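Local structure of poly-beta-1,6-N-acetyl-D-glucosamine export protein (Escherichia coli, 4Y25) at residues A236-S241 / T248-Q253. The protein exports the biofilm adhesin poly-beta-1,6-N-acetyl-D-glucosamine across the outer membrane, its C-terminal beta-barrel domain, the part described here, forming the porin. Numbering follows the deposited sequence.
Sequences AGVGAS and TDVVTQ
Gly239 and Val251 bond through both their N-H and C=O groups, as do Gly237 with Gln253 and Ser241 with Asp249; these three hydrogen-bonded pairs define an antiparallel register. Between them lie the non-hydrogen-bonded pairs Val238–Thr252 and Ala240–Val250, whose CA atoms are 4.5 and 4.4 Å apart.

On the face shared by Ser241, Val251 and Gln253, Gly237 and Gly239 carry no side chain, and their partners' side chains lie against the glycine backbone. Val251 CB lies 3.6 Å from Gly239 O, and its CG2, set beside its own backbone N, meets Ser241 CB. Gln253 CG, placed between backbone N and carbonyl carbon (chi1 56°), packs 3.7 Å from Gly237 CA. On the other face contact is thinner: Val238 CG1 reaches Val250 CG2 at 4.3 Å, and Ala240 CB touches Thr248 CG2 at 4.0 Å.

Further out, Ser241 OG hydrogen-bonds Asp211 of strand 208-225, while Val251 and Gln253 both touch Val213 there. Thr252 pairs by backbone with Lys276 of strand 266-278. The segments lie on strands 228-243 and 247-262, consecutive strands of a beta hairpin in the closed antiparallel 16-stranded barrel. All six hydrogen bonds between the segments join main-chain atoms, while side-chain contact centres on Val251 against Ser241 and Gly239 and is sparser on the face of Val238, Ala240, Val250 and Thr252.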
loop_
_atom_site.group_PDB
_atom_site.type_symbol
_atom_site.label_atom_id
_atom_site.label_comp_id
_atom_site.label_asym_id
_atom_site.label_seq_id
_atom_site.Cartn_x
_atom_site.Cartn_y
_atom_site.Cartn_z
ATOM N N ALA A 236 -5.619 -0.637 -16.257
ATOM C CA ALA A 236 -6.030 0.667 -16.766
ATOM C C ALA A 236 -7.309 1.144 -16.089
ATOM O O ALA A 236 -8.203 0.349 -15.787
ATOM C CB ALA A 236 -6.218 0.613 -18.272
ATOM N N GLY A 237 -7.391 2.449 -15.854
ATOM C CA GLY A 237 -8.546 3.028 -15.198
ATOM C C GLY A 237 -8.849 4.433 -15.675
ATOM O O GLY A 237 -7.942 5.241 -15.886
ATOM N N VAL A 238 -10.135 4.713 -15.863
ATOM C CA VAL A 238 -10.601 6.052 -16.200
ATOM C C VAL A 238 -11.744 6.427 -15.269
ATOM O O VAL A 238 -12.751 5.722 -15.203
ATOM C CB VAL A 238 -11.077 6.154 -17.662
ATOM C CG1 VAL A 238 -11.574 7.561 -17.954
ATOM C CG2 VAL A 238 -9.959 5.771 -18.623
ATOM N N GLY A 239 -11.587 7.530 -14.545
ATOM C CA GLY A 239 -12.591 7.949 -13.584
ATOM C C GLY A 239 -12.664 9.451 -13.397
ATOM O O GLY A 239 -12.081 10.213 -14.165
ATOM N N ALA A 240 -13.390 9.876 -12.367
ATOM C CA ALA A 240 -13.544 11.295 -12.071
ATOM C C ALA A 240 -13.180 11.600 -10.621
ATOM O O ALA A 240 -13.417 10.787 -9.725
ATOM C CB ALA A 240 -14.973 11.748 -12.365
ATOM N N SER A 241 -12.602 12.776 -10.400
ATOM C CA SER A 241 -12.243 13.218 -9.057
ATOM C C SER A 241 -12.906 14.540 -8.711
ATOM O O SER A 241 -12.765 15.524 -9.437
ATOM C CB SER A 241 -10.730 13.363 -8.920
ATOM O OG SER A 241 -10.387 13.887 -7.649
ATOM N N THR A 248 -14.781 19.219 -10.412
ATOM C CA THR A 248 -14.453 17.868 -10.853
ATOM C C THR A 248 -13.664 17.860 -12.159
ATOM O O THR A 248 -13.948 18.631 -13.074
ATOM C CB THR A 248 -15.739 17.017 -11.033
ATOM O OG1 THR A 248 -16.332 16.766 -9.754
ATOM C CG2 THR A 248 -15.435 15.682 -11.705
ATOM N N ASP A 249 -12.657 16.997 -12.229
ATOM C CA ASP A 249 -12.011 16.691 -13.496
ATOM C C ASP A 249 -11.798 15.182 -13.604
ATOM O O ASP A 249 -12.230 14.420 -12.740
ATOM C CB ASP A 249 -10.686 17.441 -13.642
ATOM C CG ASP A 249 -10.400 17.838 -15.081
ATOM O OD1 ASP A 249 -10.936 17.181 -16.000
ATOM O OD2 ASP A 249 -9.645 18.808 -15.296
ATOM N N VAL A 250 -11.128 14.761 -14.670
ATOM C CA VAL A 250 -11.017 13.346 -14.999
ATOM C C VAL A 250 -9.797 12.686 -14.343
ATOM O O VAL A 250 -8.762 13.321 -14.139
ATOM C CB VAL A 250 -10.963 13.156 -16.540
ATOM C CG1 VAL A 250 -9.743 13.850 -17.125
ATOM C CG2 VAL A 250 -10.993 11.681 -16.923
ATOM N N VAL A 251 -9.943 11.412 -13.992
ATOM C CA VAL A 251 -8.833 10.619 -13.481
ATOM C C VAL A 251 -8.496 9.502 -14.459
ATOM O O VAL A 251 -9.373 8.753 -14.888
ATOM C CB VAL A 251 -9.154 10.004 -12.104
ATOM C CG1 VAL A 251 -8.073 9.009 -11.691
ATOM C CG2 VAL A 251 -9.297 11.091 -11.069
ATOM N N THR A 252 -7.225 9.398 -14.818
ATOM C CA THR A 252 -6.779 8.319 -15.684
ATOM C C THR A 252 -5.551 7.646 -15.080
ATOM O O THR A 252 -4.689 8.307 -14.498
ATOM C CB THR A 252 -6.465 8.828 -17.105
ATOM O OG1 THR A 252 -6.036 7.733 -17.924
ATOM C CG2 THR A 252 -5.375 9.882 -17.070
ATOM N N GLN A 253 -5.481 6.326 -15.197
ATOM C CA GLN A 253 -4.352 5.597 -14.633
ATOM C C GLN A 253 -3.996 4.363 -15.453
ATOM O O GLN A 253 -4.870 3.644 -15.940
ATOM C CB GLN A 253 -4.645 5.209 -13.182
ATOM C CG GLN A 253 -5.914 4.405 -12.989
ATOM C CD GLN A 253 -6.330 4.328 -11.534
ATOM O OE1 GLN A 253 -5.906 5.142 -10.713
ATOM N NE2 GLN A 253 -7.166 3.348 -11.208
#